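Local coordinates for protein thermospermine synthase (Medicago truncatula, PDB 6BQ6) that probably transfers an aminopropyl group from decarboxylated S-adenosylmethionine to spermidine, giving the tetraamine thermospermine and methylthioadenosine, at residues B[43-49]-B[61-67]; B[210-214]-B[262-268]. All blocks are in the same frame, centred on the assembly; numbering follows the deposited sequence.

Contact 1: B[43-49]-B[61-67]; sequences FALNSIL and LLDTKPF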
loop_
_atom_site.group_PDB
_atom_site.type_symbol
_atom_site.label_atom_id
_atom_site.label_comp_id
_atom_site.label_asym_id
_atom_site.label_seq_id
_atom_site.Cartn_x
_atom_site.Cartn_y
_atom_site.Cartn_z
ATOM N N PHE B 43 -8.437 3.166 -4.218
ATOM C CA PHE B 43 -9.248 3.137 -5.433
ATOM C C PHE B 43 -8.339 2.941 -6.631
ATOM O O PHE B 43 -7.353 3.665 -6.790
ATOM C CB PHE B 43 -9.967 4.481 -5.673
ATOM C CG PHE B 43 -10.699 5.019 -4.524
ATOM C CD1 PHE B 43 -11.171 4.219 -3.492
ATOM C CD2 PHE B 43 -11.021 6.375 -4.507
ATOM C CE1 PHE B 43 -11.901 4.774 -2.472
ATOM C CE2 PHE B 43 -11.737 6.913 -3.469
ATOM C CZ PHE B 43 -12.169 6.131 -2.455
ATOM N N ALA B 44 -8.689 2.024 -7.530
ATOM C CA ALA B 44 -7.898 1.882 -8.751
ATOM C C ALA B 44 -8.112 3.159 -9.582
ATOM O O ALA B 44 -9.200 3.754 -9.570
ATOM C CB ALA B 44 -8.320 0.686 -9.541
ATOM N N LEU B 45 -7.046 3.566 -10.245
ATOM C CA LEU B 45 -6.961 4.824 -10.955
ATOM C C LEU B 45 -6.933 4.628 -12.471
ATOM O O LEU B 45 -6.120 3.851 -12.982
ATOM C CB LEU B 45 -5.682 5.519 -10.584
ATOM C CG LEU B 45 -5.516 6.458 -9.436
ATOM C CD1 LEU B 45 -4.071 6.915 -9.351
ATOM C CD2 LEU B 45 -6.373 7.667 -9.684
ATOM N N ASN B 46 -7.755 5.395 -13.175
ATOM C CA ASN B 46 -7.647 5.539 -14.645
ATOM C C ASN B 46 -6.609 6.619 -14.973
ATOM O O ASN B 46 -5.707 6.430 -15.806
ATOM C CB ASN B 46 -8.988 5.953 -15.257
ATOM C CG ASN B 46 -10.025 4.835 -15.269
ATOM O OD1 ASN B 46 -9.716 3.701 -15.611
ATOM N ND2 ASN B 46 -11.281 5.170 -14.957
ATOM N N SER B 47 -6.730 7.785 -14.357
ATOM C CA SER B 47 -5.774 8.839 -14.642
ATOM C C SER B 47 -5.731 9.872 -13.561
ATOM O O SER B 47 -6.571 9.871 -12.643
ATOM C CB SER B 47 -6.013 9.463 -16.024
ATOM O OG SER B 47 -7.120 10.266 -16.000
ATOM N N ILE B 48 -4.727 10.731 -13.648
ATOM C CA ILE B 48 -4.607 11.879 -12.776
ATOM C C ILE B 48 -4.830 13.089 -13.647
ATOM O O ILE B 48 -3.979 13.431 -14.495
ATOM C CB ILE B 48 -3.223 11.914 -12.097
ATOM C CG1 ILE B 48 -3.028 10.614 -11.304
ATOM C CG2 ILE B 48 -3.091 13.137 -11.217
ATOM C CD1 ILE B 48 -1.600 10.357 -10.842
ATOM N N LEU B 49 -6.001 13.696 -13.490
ATOM C CA LEU B 49 -6.507 14.647 -14.471
ATOM C C LEU B 49 -5.855 15.994 -14.338
ATOM O O LEU B 49 -5.418 16.576 -15.342
ATOM C CB LEU B 49 -8.023 14.774 -14.406
ATOM C CG LEU B 49 -8.820 13.513 -14.795
ATOM C CD1 LEU B 49 -10.285 13.718 -14.462
ATOM C CD2 LEU B 49 -8.658 13.170 -16.277
ATOM N N LEU B 61 -7.500 16.346 -9.127
ATOM C CA LEU B 61 -8.671 15.693 -9.673
ATOM C C LEU B 61 -8.262 14.377 -10.333
ATOM O O LEU B 61 -7.437 14.360 -11.271
ATOM C CB LEU B 61 -9.375 16.599 -10.652
ATOM C CG LEU B 61 -10.740 16.137 -11.154
ATOM C CD1 LEU B 61 -11.854 16.172 -10.108
ATOM C CD2 LEU B 61 -11.131 16.951 -12.385
ATOM N N LEU B 62 -8.805 13.289 -9.792
ATOM C CA LEU B 62 -8.411 11.944 -10.195
ATOM C C LEU B 62 -9.537 11.327 -10.944
ATOM O O LEU B 62 -10.661 11.537 -10.598
ATOM C CB LEU B 62 -8.118 11.091 -8.962
ATOM C CG LEU B 62 -7.150 11.732 -7.980
ATOM C CD1 LEU B 62 -6.899 10.786 -6.806
ATOM C CD2 LEU B 62 -5.827 12.106 -8.623
ATOM N N ASP B 63 -9.251 10.487 -11.910
ATOM C CA ASP B 63 -10.272 9.726 -12.546
ATOM C C ASP B 63 -10.120 8.302 -11.973
ATOM O O ASP B 63 -9.174 7.636 -12.265
ATOM C CB ASP B 63 -10.119 9.737 -14.050
ATOM C CG ASP B 63 -11.152 8.880 -14.748
ATOM O OD1 ASP B 63 -12.020 8.275 -14.066
ATOM O OD2 ASP B 63 -11.081 8.788 -15.996
ATOM N N THR B 64 -11.030 7.931 -11.103
ATOM C CA THR B 64 -10.969 6.641 -10.401
ATOM C C THR B 64 -11.938 5.682 -11.005
ATOM O O THR B 64 -12.995 6.071 -11.470
ATOM C CB THR B 64 -11.259 6.796 -8.891
ATOM O OG1 THR B 64 -12.662 6.943 -8.658
ATOM C CG2 THR B 64 -10.549 8.017 -8.322
ATOM N N LYS B 65 -11.611 4.401 -10.924
ATOM C CA LYS B 65 -12.470 3.375 -11.486
ATOM C C LYS B 65 -13.721 3.198 -10.660
ATOM O O LYS B 65 -14.825 3.248 -11.216
ATOM C CB LYS B 65 -11.702 2.086 -11.668
ATOM C CG LYS B 65 -10.571 2.183 -12.690
ATOM C CD LYS B 65 -9.975 0.807 -12.971
ATOM C CE LYS B 65 -8.703 0.871 -13.792
ATOM N NZ LYS B 65 -9.047 0.973 -15.241
ATOM N N PRO B 66 -13.595 3.016 -9.318
ATOM C CA PRO B 66 -14.834 2.746 -8.601
ATOM C C PRO B 66 -15.801 3.952 -8.455
ATOM O O PRO B 66 -17.042 3.797 -8.513
ATOM C CB PRO B 66 -14.342 2.238 -7.249
ATOM C CG PRO B 66 -12.984 2.802 -7.091
ATOM C CD PRO B 66 -12.407 2.827 -8.482
ATOM N N PHE B 67 -15.261 5.153 -8.331
ATOM C CA PHE B 67 -16.066 6.294 -7.957
ATOM C C PHE B 67 -16.046 7.441 -8.967
ATOM O O PHE B 67 -16.561 8.507 -8.664
ATOM C CB PHE B 67 -15.649 6.768 -6.567
ATOM C CG PHE B 67 -15.815 5.712 -5.512
ATOM C CD1 PHE B 67 -17.046 5.149 -5.289
ATOM C CD2 PHE B 67 -14.722 5.242 -4.769
ATOM C CE1 PHE B 67 -17.236 4.170 -4.326
ATOM C CE2 PHE B 67 -14.913 4.250 -3.813
ATOM C CZ PHE B 67 -16.166 3.723 -3.594
#

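Contact 2: B[210-214]-B[262-268]; sequences KGGIF and LASDSPL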
loop_
_atom_site.group_PDB
_atom_site.type_symbol
_atom_site.label_atom_id
_atom_site.label_comp_id
_atom_site.label_asym_id
_atom_site.label_seq_id
_atom_site.Cartn_x
_atom_site.Cartn_y
_atom_site.Cartn_z
ATOM N N LYS B 210 -35.623 35.428 11.215
ATOM C CA LYS B 210 -36.659 34.755 11.995
ATOM C C LYS B 210 -36.974 33.412 11.339
ATOM O O LYS B 210 -37.222 33.359 10.151
ATOM C CB LYS B 210 -37.921 35.613 12.016
ATOM C CG LYS B 210 -39.164 34.982 12.605
ATOM C CD LYS B 210 -38.967 34.490 14.020
ATOM C CE LYS B 210 -40.258 33.776 14.480
ATOM N NZ LYS B 210 -40.139 33.494 15.898
ATOM N N GLY B 211 -36.959 32.327 12.102
ATOM C CA GLY B 211 -37.176 31.016 11.505
ATOM C C GLY B 211 -35.916 30.417 10.872
ATOM O O GLY B 211 -35.994 29.380 10.180
ATOM N N GLY B 212 -34.763 31.057 11.097
ATOM C CA GLY B 212 -33.551 30.686 10.386
ATOM C C GLY B 212 -33.090 29.329 10.804
ATOM O O GLY B 212 -33.323 28.940 11.957
ATOM N N ILE B 213 -32.429 28.629 9.881
ATOM C CA ILE B 213 -31.940 27.278 10.171
ATOM C C ILE B 213 -30.462 27.256 9.834
ATOM O O ILE B 213 -30.073 27.744 8.783
ATOM C CB ILE B 213 -32.693 26.199 9.389
ATOM C CG1 ILE B 213 -34.189 26.194 9.787
ATOM C CG2 ILE B 213 -32.038 24.830 9.679
ATOM C CD1 ILE B 213 -35.084 25.315 8.956
ATOM N N PHE B 214 -29.643 26.738 10.743
ATOM C CA PHE B 214 -28.239 26.480 10.490
ATOM C C PHE B 214 -28.130 24.956 10.192
ATOM O O PHE B 214 -28.759 24.133 10.887
ATOM C CB PHE B 214 -27.397 26.856 11.701
ATOM C CG PHE B 214 -25.927 26.547 11.545
ATOM C CD1 PHE B 214 -25.160 27.126 10.516
ATOM C CD2 PHE B 214 -25.284 25.619 12.428
ATOM C CE1 PHE B 214 -23.807 26.838 10.365
ATOM C CE2 PHE B 214 -23.938 25.330 12.244
ATOM C CZ PHE B 214 -23.184 25.940 11.239
ATOM N N LEU B 262 -28.655 19.822 11.904
ATOM C CA LEU B 262 -29.552 20.979 11.833
ATOM C C LEU B 262 -29.707 21.653 13.174
ATOM O O LEU B 262 -29.804 20.978 14.193
ATOM C CB LEU B 262 -30.967 20.593 11.444
ATOM C CG LEU B 262 -31.185 19.816 10.190
ATOM C CD1 LEU B 262 -32.650 19.548 9.981
ATOM C CD2 LEU B 262 -30.633 20.614 9.024
ATOM N N ALA B 263 -29.770 22.970 13.173
ATOM C CA ALA B 263 -29.989 23.727 14.400
ATOM C C ALA B 263 -30.875 24.935 14.106
ATOM O O ALA B 263 -30.725 25.612 13.100
ATOM C CB ALA B 263 -28.661 24.155 15.016
ATOM N N SER B 264 -31.827 25.190 14.991
ATOM C CA SER B 264 -32.747 26.326 14.806
ATOM C C SER B 264 -33.363 26.691 16.156
ATOM O O SER B 264 -33.429 25.897 17.079
ATOM C CB SER B 264 -33.848 25.989 13.805
ATOM O OG SER B 264 -34.728 27.074 13.486
ATOM N N ASP B 265 -33.840 27.899 16.243
ATOM C CA ASP B 265 -34.677 28.275 17.380
ATOM C C ASP B 265 -36.169 28.093 17.116
ATOM O O ASP B 265 -36.997 28.323 18.014
ATOM C CB ASP B 265 -34.303 29.698 17.820
ATOM C CG ASP B 265 -33.029 29.720 18.679
ATOM O OD1 ASP B 265 -32.654 28.697 19.310
ATOM O OD2 ASP B 265 -32.418 30.798 18.808
ATOM N N SER B 266 -36.529 27.677 15.903
ATOM C CA SER B 266 -37.853 27.268 15.587
ATOM C C SER B 266 -37.853 25.752 15.392
ATOM O O SER B 266 -36.820 25.150 15.053
ATOM C CB SER B 266 -38.346 27.938 14.334
ATOM O OG SER B 266 -38.408 29.328 14.615
ATOM N N PRO B 267 -39.011 25.122 15.614
ATOM C CA PRO B 267 -39.024 23.643 15.579
ATOM C C PRO B 267 -38.585 23.011 14.262
ATOM O O PRO B 267 -38.716 23.613 13.196
ATOM C CB PRO B 267 -40.491 23.306 15.869
ATOM C CG PRO B 267 -40.951 24.447 16.697
ATOM C CD PRO B 267 -40.313 25.649 16.041
ATOM N N LEU B 268 -38.045 21.797 14.378
ATOM C CA LEU B 268 -37.568 21.024 13.212
ATOM C C LEU B 268 -38.212 19.634 13.284
ATOM O O LEU B 268 -37.577 18.665 13.677
ATOM C CB LEU B 268 -36.066 20.913 13.250
ATOM C CG LEU B 268 -35.241 22.200 13.162
ATOM C CD1 LEU B 268 -33.836 21.946 13.687
ATOM C CD2 LEU B 268 -35.214 22.669 11.723
HETATM O O HOH W 1 -38.452 31.396 16.392
HETATM O O HOH W 2 -33.680 30.081 14.339
#

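Contact 1: B[43-49]-B[61-67]
With CG anti to the carbonyl carbon in both phenylalanines (chi1 -50° in F43, and much the same in F67), the two rings are brought together edge to face. The CD2–CE2 edge of F67 points at the face of F43, CD2 sitting over the ring centre, and the planes stand 71° apart; F67 CE2 comes to 3.3 Å from F43 CE1. P66 puts its CG against F43 CB, and T64 CG2 lies at the edge of the F43 ring. Were F43 cut back to an alanine, the F67 edge would probably lose the face it points at, and T64 CG2 the ring edge beside it.

Further along, the backbone bends at N46, and D63 O takes two donors there: N46 N at 2.8 Å, and S47 N at 3.2 Å in the carbonyl plane on a lone pair. D63 N returns a bond to S47 O (2.8 Å), and L49 N reaches L61 O (2.7 Å). At the other end K65 N donates almost straight to A44 O (2.8 Å, 176° at the hydrogen). The N46 amide works in both directions: OD1 accepts from K65 NZ at 2.8 Å, the lysine chain folding over with a bend at its last torsion, while ND2 gives a weak bond to D63 OD1. L45, I48, L62 and T64 share one face, where L62 CD2 lies alongside I48 CG2; L45 and L62 also pack on C29 of another subunit.

N46 and S47 together facing D63 make a classic beta bulge, which carries the chain from strand 39-45 into the hairpin of strands 47-53 and 58-64 in the family's N-terminal tetramerisation domain.

Contact 2: B[210-214]-B[262-268]
Near one end of the mixed, Rossmann-like sheet of the catalytic domain, strand 212-220 takes on its antiparallel neighbour 256-264, and F214 with A263 forms the hydrogen-bonded pair that joins them. F214 N donates to A263 O at 2.8 Å, and A263 N answers to F214 O at the same length. Just outside this pair, L262 CA leans on F214 O in a longer CH...O contact (3.4 Å).

Where strand 212-220 begins and 256-264 ends, a side chain takes over from the backbone. S264 OG, swung anti to the backbone N (chi1 -175°), donates to G212 O at 2.8 Å, approaching tilted 32° from the carbonyl plane. The same hydroxyl accepts from S266 N (3.1 Å), so it ties its own turn to the neighbouring strand. G212 O has a second donor in a water, which in turn accepts from D265 N. Another water joins K210 NZ to S266 OG, which rests near G211 CA.

On the face of I213 and S264, I213 CD1 meets L268 CD2 at 3.8 Å as the two side chains slide past each other in opposite directions; helix 84-98 packs on both residues through H98. F214 and A263 face the other way, against L237 of helix 230-238. Where strand 256-264 finishes, S264 accepting from the backbone N two residues on forms an ST turn.

In the fold
From the N terminus, strand 39-45 leads into contact 1, whose 11 intervening residues hold the rest of the hairpin, the outer parts of strands 47-53 and 58-64 and the turn between them. The chain then finishes the small N-terminal sheet and crosses into the larger domain, laying down the first four, parallel strands of the mixed sheet before contact 2 opens at 210. Contact 2 closes a longer excursion of 47 residues, taking in helix 230-238 and strand 243-251 before strand 256-264 returns beside 212-220. The two loops follow in series without overlap. Their centres lie about 39 Å apart on opposite sides of the chain's centre: contact 1 reaches other subunits, whereas contact 2 stays within its own chain.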